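Long-range contact in gigastasin (Haementeria ghilianii, PDB 5UBM), which probably inhibits serine proteases, as other antistasin-family proteins of leeches do: residues A106-Y116 with N119-E130. Residues are numbered along the deposited sequence; the frame is centred on the assembly and turned at random.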
ATOM      1  N   ALA C 106      22.090 -19.528  16.266  1.00 59.39           N
ATOM      2  CA  ALA C 106      22.006 -19.639  14.816  1.00 59.15           C
ATOM      3  C   ALA C 106      22.570 -20.965  14.325  1.00 60.25           C
ATOM      4  O   ALA C 106      22.035 -21.574  13.398  1.00 59.42           O
ATOM      5  CB  ALA C 106      22.737 -18.483  14.159  1.00 63.44           C
ATOM      6  N   CYS C 107      23.651 -21.406  14.958  1.00 59.75           N
ATOM      7  CA  CYS C 107      24.307 -22.654  14.592  1.00 66.58           C
ATOM      8  C   CYS C 107      24.103 -23.731  15.657  1.00 66.57           C
ATOM      9  O   CYS C 107      24.814 -24.735  15.687  1.00 69.04           O
ATOM     10  CB  CYS C 107      25.801 -22.416  14.354  1.00 67.73           C
ATOM     11  SG  CYS C 107      26.160 -21.465  12.857  1.00104.04           S
ATOM     12  N   VAL C 108      23.126 -23.517  16.529  1.00 46.59           N
ATOM     13  CA  VAL C 108      22.761 -24.521  17.519  1.00 50.59           C
ATOM     14  C   VAL C 108      21.642 -25.402  16.970  1.00 55.08           C
ATOM     15  O   VAL C 108      20.625 -24.895  16.493  1.00 57.42           O
ATOM     16  CB  VAL C 108      22.316 -23.875  18.839  1.00 48.55           C
ATOM     17  CG1 VAL C 108      21.735 -24.922  19.772  1.00 46.91           C
ATOM     18  CG2 VAL C 108      23.482 -23.160  19.485  1.00 44.14           C
ATOM     19  N   ASN C 109      21.849 -26.717  17.039  1.00 57.99           N
ATOM     20  CA  ASN C 109      20.935 -27.701  16.465  1.00 59.66           C
ATOM     21  C   ASN C 109      20.820 -27.529  14.958  1.00 58.27           C
ATOM     22  O   ASN C 109      19.785 -27.113  14.440  1.00 54.16           O
ATOM     23  CB  ASN C 109      19.553 -27.619  17.119  1.00 62.37           C
ATOM     24  CG  ASN C 109      19.560 -28.106  18.553  1.00 64.05           C
ATOM     25  OD1 ASN C 109      20.080 -29.180  18.852  1.00 67.08           O
ATOM     26  ND2 ASN C 109      18.993 -27.311  19.451  1.00 61.99           N
ATOM     27  N   ILE C 110      21.905 -27.847  14.264  1.00 62.18           N
ATOM     28  CA  ILE C 110      21.943 -27.797  12.811  1.00 63.69           C
ATOM     29  C   ILE C 110      22.861 -28.917  12.331  1.00 64.90           C
ATOM     30  O   ILE C 110      23.778 -29.320  13.045  1.00 67.83           O
ATOM     31  CB  ILE C 110      22.422 -26.414  12.294  1.00 54.45           C
ATOM     32  CG1 ILE C 110      22.043 -26.222  10.825  1.00 52.24           C
ATOM     33  CG2 ILE C 110      23.921 -26.226  12.521  1.00 53.67           C
ATOM     34  CD1 ILE C 110      22.358 -24.842  10.284  1.00 50.58           C
ATOM     35  N   TRP C 111      22.598 -29.446  11.141  1.00 64.90           N
ATOM     36  CA  TRP C 111      23.336 -30.611  10.665  1.00 66.86           C
ATOM     37  C   TRP C 111      23.790 -30.443   9.220  1.00 67.78           C
ATOM     38  O   TRP C 111      23.069 -30.786   8.279  1.00 67.86           O
ATOM     39  CB  TRP C 111      22.477 -31.866  10.831  1.00 67.40           C
ATOM     40  CG  TRP C 111      22.074 -32.071  12.262  1.00 69.55           C
ATOM     41  CD1 TRP C 111      22.734 -32.806  13.200  1.00 70.87           C
ATOM     42  CD2 TRP C 111      20.940 -31.498  12.930  1.00 70.16           C
ATOM     43  NE1 TRP C 111      22.074 -32.743  14.405  1.00 69.07           N
ATOM     44  CE2 TRP C 111      20.971 -31.946  14.266  1.00 68.27           C
ATOM     45  CE3 TRP C 111      19.898 -30.659  12.524  1.00 69.75           C
ATOM     46  CZ2 TRP C 111      20.002 -31.584  15.198  1.00 67.31           C
ATOM     47  CZ3 TRP C 111      18.937 -30.300  13.452  1.00 69.43           C
ATOM     48  CH2 TRP C 111      18.997 -30.762  14.774  1.00 68.27           C
ATOM     49  N   CYS C 112      24.997 -29.904   9.063  1.00 66.86           N
ATOM     50  CA  CYS C 112      25.573 -29.622   7.755  1.00 69.34           C
ATOM     51  C   CYS C 112      26.679 -30.612   7.420  1.00 74.77           C
ATOM     52  O   CYS C 112      27.528 -30.916   8.259  1.00 76.55           O
ATOM     53  CB  CYS C 112      26.130 -28.195   7.704  1.00 69.86           C
ATOM     54  SG  CYS C 112      24.947 -26.875   8.070  1.00115.56           S
ATOM     55  N   THR C 113      26.673 -31.111   6.190  1.00 77.08           N
ATOM     56  CA  THR C 113      27.714 -32.022   5.739  1.00 81.20           C
ATOM     57  C   THR C 113      28.563 -31.343   4.668  1.00 86.07           C
ATOM     58  O   THR C 113      28.040 -30.593   3.842  1.00 85.96           O
ATOM     59  CB  THR C 113      27.115 -33.331   5.194  1.00 83.71           C
ATOM     60  OG1 THR C 113      26.254 -33.906   6.185  1.00 84.39           O
ATOM     61  CG2 THR C 113      28.208 -34.326   4.841  1.00 85.50           C
ATOM     62  N   ASP C 114      29.869 -31.598   4.703  1.00 88.35           N
ATOM     63  CA  ASP C 114      30.819 -30.990   3.777  1.00 92.16           C
ATOM     64  C   ASP C 114      30.407 -31.191   2.319  1.00 93.32           C
ATOM     65  O   ASP C 114      29.931 -32.266   1.953  1.00 93.99           O
ATOM     66  CB  ASP C 114      32.219 -31.564   4.011  1.00 99.00           C
ATOM     67  CG  ASP C 114      32.707 -31.348   5.433  1.00 98.29           C
ATOM     68  OD1 ASP C 114      31.861 -31.296   6.352  1.00 93.64           O
ATOM     69  OD2 ASP C 114      33.936 -31.228   5.627  1.00101.47           O
ATOM     70  N   PRO C 115      30.597 -30.158   1.478  1.00 93.38           N
ATOM     71  CA  PRO C 115      31.233 -28.871   1.794  1.00 91.44           C
ATOM     72  C   PRO C 115      30.293 -27.829   2.403  1.00 86.73           C
ATOM     73  O   PRO C 115      30.653 -26.653   2.459  1.00 86.29           O
ATOM     74  CB  PRO C 115      31.724 -28.396   0.429  1.00 93.80           C
ATOM     75  CG  PRO C 115      30.684 -28.899  -0.504  1.00 94.71           C
ATOM     76  CD  PRO C 115      30.231 -30.238   0.052  1.00 94.67           C
ATOM     77  N   TYR C 116      29.111 -28.242   2.845  1.00 83.55           N
ATOM     78  CA  TYR C 116      28.199 -27.301   3.481  1.00 83.06           C
ATOM     79  C   TYR C 116      28.529 -27.178   4.962  1.00 82.91           C
ATOM     80  O   TYR C 116      28.578 -28.173   5.687  1.00 83.73           O
ATOM     81  CB  TYR C 116      26.739 -27.724   3.286  1.00 80.30           C
ATOM     82  CG  TYR C 116      26.304 -27.763   1.837  1.00 81.04           C
ATOM     83  CD1 TYR C 116      25.803 -26.630   1.209  1.00 79.50           C
ATOM     84  CD2 TYR C 116      26.402 -28.935   1.094  1.00 81.93           C
ATOM     85  CE1 TYR C 116      25.407 -26.663  -0.118  1.00 81.28           C
ATOM     86  CE2 TYR C 116      26.009 -28.978  -0.230  1.00 83.53           C
ATOM     87  CZ  TYR C 116      25.513 -27.841  -0.831  1.00 83.91           C
ATOM     88  OH  TYR C 116      25.121 -27.884  -2.151  1.00 85.87           O
ATOM     89  N   ASN C 119      26.511 -21.420   8.339  1.00 67.40           N
ATOM     90  CA  ASN C 119      26.859 -20.011   8.268  1.00 68.27           C
ATOM     91  C   ASN C 119      26.283 -19.292   9.474  1.00 65.58           C
ATOM     92  O   ASN C 119      25.065 -19.160   9.597  1.00 63.80           O
ATOM     93  CB  ASN C 119      26.339 -19.389   6.971  1.00 70.62           C
ATOM     94  CG  ASN C 119      26.804 -17.956   6.774  1.00 73.34           C
ATOM     95  OD1 ASN C 119      27.282 -17.304   7.701  1.00 75.06           O
ATOM     96  ND2 ASN C 119      26.651 -17.454   5.555  1.00 75.04           N
ATOM     97  N   PRO C 120      27.160 -18.816  10.367  1.00 66.41           N
ATOM     98  CA  PRO C 120      26.741 -18.147  11.604  1.00 65.63           C
ATOM     99  C   PRO C 120      25.952 -16.863  11.358  1.00 64.43           C
ATOM    100  O   PRO C 120      25.298 -16.376  12.277  1.00 64.07           O
ATOM    101  CB  PRO C 120      28.069 -17.843  12.307  1.00 67.55           C
ATOM    102  CG  PRO C 120      29.083 -17.834  11.214  1.00 70.22           C
ATOM    103  CD  PRO C 120      28.625 -18.868  10.238  1.00 68.09           C
ATOM    104  N   GLU C 121      26.005 -16.329  10.143  1.00 66.52           N
ATOM    105  CA  GLU C 121      25.293 -15.095   9.838  1.00 70.38           C
ATOM    106  C   GLU C 121      23.878 -15.338   9.309  1.00 67.77           C
ATOM    107  O   GLU C 121      23.080 -14.403   9.232  1.00 68.04           O
ATOM    108  CB  GLU C 121      26.081 -14.254   8.831  1.00 77.76           C
ATOM    109  CG  GLU C 121      27.042 -13.267   9.477  1.00 86.90           C
ATOM    110  CD  GLU C 121      27.647 -12.299   8.476  1.00 97.42           C
ATOM    111  OE1 GLU C 121      28.795 -12.530   8.036  1.00102.23           O
ATOM    112  OE2 GLU C 121      26.970 -11.307   8.128  1.00100.06           O
ATOM    113  N   SER C 122      23.562 -16.582   8.955  1.00 63.72           N
ATOM    114  CA  SER C 122      22.241 -16.888   8.411  1.00 60.32           C
ATOM    115  C   SER C 122      21.571 -18.070   9.102  1.00 59.03           C
ATOM    116  O   SER C 122      20.372 -18.294   8.931  1.00 57.97           O
ATOM    117  CB  SER C 122      22.332 -17.165   6.909  1.00 62.16           C
ATOM    118  OG  SER C 122      23.008 -18.384   6.649  1.00 63.75           O
ATOM    119  N   GLY C 123      22.342 -18.821   9.882  1.00 60.99           N
ATOM    120  CA  GLY C 123      21.828 -20.010  10.539  1.00 57.83           C
ATOM    121  C   GLY C 123      21.390 -21.043   9.518  1.00 56.61           C
ATOM    122  O   GLY C 123      20.347 -21.681   9.665  1.00 56.64           O
ATOM    123  N   ARG C 124      22.193 -21.209   8.475  1.00 55.66           N
ATOM    124  CA  ARG C 124      21.828 -22.083   7.367  1.00 56.85           C
ATOM    125  C   ARG C 124      23.038 -22.858   6.856  1.00 60.13           C
ATOM    126  O   ARG C 124      24.141 -22.314   6.788  1.00 63.06           O
ATOM    127  CB  ARG C 124      21.212 -21.258   6.238  1.00 56.13           C
ATOM    128  CG  ARG C 124      20.623 -22.059   5.095  1.00 59.32           C
ATOM    129  CD  ARG C 124      20.270 -21.132   3.948  1.00 63.99           C
ATOM    130  NE  ARG C 124      19.613 -19.918   4.431  1.00 65.84           N
ATOM    131  CZ  ARG C 124      19.560 -18.775   3.753  1.00 68.77           C
ATOM    132  NH1 ARG C 124      20.129 -18.684   2.558  1.00 74.41           N
ATOM    133  NH2 ARG C 124      18.943 -17.722   4.270  1.00 67.05           N
ATOM    134  N   CYS C 125      22.836 -24.126   6.511  1.00 59.88           N
ATOM    135  CA  CYS C 125      23.899 -24.924   5.904  1.00 62.48           C
ATOM    136  C   CYS C 125      24.276 -24.341   4.547  1.00 66.22           C
ATOM    137  O   CYS C 125      23.441 -24.255   3.648  1.00 64.95           O
ATOM    138  CB  CYS C 125      23.469 -26.384   5.748  1.00 59.37           C
ATOM    139  SG  CYS C 125      23.103 -27.229   7.299  1.00 78.53           S
ATOM    140  N   GLU C 126      25.532 -23.937   4.403  1.00 71.80           N
ATOM    141  CA  GLU C 126      25.982 -23.305   3.168  1.00 77.47           C
ATOM    142  C   GLU C 126      27.368 -23.777   2.750  1.00 84.36           C
ATOM    143  O   GLU C 126      28.213 -24.084   3.592  1.00 86.71           O
ATOM    144  CB  GLU C 126      25.982 -21.781   3.319  1.00 77.38           C
ATOM    145  CG  GLU C 126      24.643 -21.114   3.045  1.00 75.73           C
ATOM    146  CD  GLU C 126      24.629 -19.648   3.440  1.00 74.82           C
ATOM    147  OE1 GLU C 126      25.606 -18.937   3.125  1.00 76.80           O
ATOM    148  OE2 GLU C 126      23.636 -19.201   4.051  1.00 72.53           O
ATOM    149  N   ASP C 127      27.592 -23.837   1.443  1.00 88.63           N
ATOM    150  CA  ASP C 127      28.925 -24.062   0.906  1.00 95.32           C
ATOM    151  C   ASP C 127      29.546 -22.716   0.565  1.00 98.25           C
ATOM    152  O   ASP C 127      29.013 -21.979  -0.261  1.00 99.81           O
ATOM    153  CB  ASP C 127      28.879 -24.964  -0.331  1.00100.68           C
ATOM    154  CG  ASP C 127      30.234 -25.098  -1.016  1.00105.56           C
ATOM    155  OD1 ASP C 127      31.274 -24.933  -0.342  1.00105.89           O
ATOM    156  OD2 ASP C 127      30.257 -25.368  -2.236  1.00109.02           O
ATOM    157  N   PRO C 128      30.669 -22.383   1.217  1.00100.32           N
ATOM    158  CA  PRO C 128      31.388 -21.128   0.970  1.00103.05           C
ATOM    159  C   PRO C 128      31.893 -21.005  -0.466  1.00108.73           C
ATOM    160  O   PRO C 128      31.917 -19.904  -1.012  1.00109.24           O
ATOM    161  CB  PRO C 128      32.563 -21.200   1.950  1.00105.15           C
ATOM    162  CG  PRO C 128      32.101 -22.120   3.026  1.00101.48           C
ATOM    163  CD  PRO C 128      31.256 -23.144   2.333  1.00100.44           C
ATOM    164  N   ASN C 129      32.293 -22.123  -1.063  1.00113.95           N
ATOM    165  CA  ASN C 129      32.809 -22.120  -2.428  1.00121.61           C
ATOM    166  C   ASN C 129      31.710 -21.835  -3.449  1.00123.88           C
ATOM    167  O   ASN C 129      31.989 -21.393  -4.565  1.00126.99           O
ATOM    168  CB  ASN C 129      33.484 -23.449  -2.741  1.00124.21           C
ATOM    169  N   GLU C 130      30.464 -22.087  -3.059  1.00122.85           N
ATOM    170  CA  GLU C 130      29.316 -21.926  -3.950  1.00125.70           C
ATOM    171  C   GLU C 130      29.161 -20.483  -4.419  1.00127.20           C
ATOM    172  O   GLU C 130      29.267 -19.547  -3.628  1.00125.57           O
ATOM    173  CB  GLU C 130      28.034 -22.391  -3.255  1.00122.64           C
ATOM    174  CG  GLU C 130      26.802 -22.430  -4.146  1.00124.13           C
ATOM    175  CD  GLU C 130      25.800 -23.478  -3.701  1.00122.45           C
ATOM    176  OE1 GLU C 130      26.074 -24.174  -2.699  1.00121.32           O
ATOM    177  OE2 GLU C 130      24.734 -23.595  -4.342  1.00122.26           O
TER
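Where Pro-115 and Tyr-116 pass Glu-126 and Asp-127, two CA-H...O contacts join the backbones and no N-H...O bond does. Tyr-116 CA lies 3.2 Å from Glu-126 O, and Asp-127 CA lies 3.5 Å from Pro-115 O, the carbonyl that follows the cis peptide bond before Pro-115. Asp-127 CB sits over one face of the Tyr-116 ring, 4.2 Å from its centroid and 28° off the normal, which meets the criterion for a CH-pi contact. With Asp-127 CG anti to the backbone N (chi1 174°), the carboxylate extends beside the Pro-115 ring. There Asp-127 OD1 accepts from Asn-129 N at 3.1 Å, an Asx turn, although it also stands 3.3 Å from Pro-115 O, a second acceptor. An alanine here would keep the CB over the ring but would probably leave Asn-129 N without this acceptor and open a gap beside Pro-115.

The covalent link is the Cys-112–Cys-125 disulfide, with chi3 at -91°. Ile-110 CG1 packs against this disulfide, 3.8 Å from Cys-125 SG. Farther along, Gly-123 suits its position twice over: its phi is positive, and a CB would press on Ala-106 O, already 3.3 Å from Gly-123 CA.

Arg-52 NH1 bonds both Ala-106 O and Gly-123 O, so one guanidinium joins the two segments at this end. Cys-107 packs on Pro-120 and is itself disulfide-bonded to Cys-118, in strand 117-119. The loop 106-116 is thus fastened to both strands of the small antiparallel sheet that 117-119 forms with 124-126.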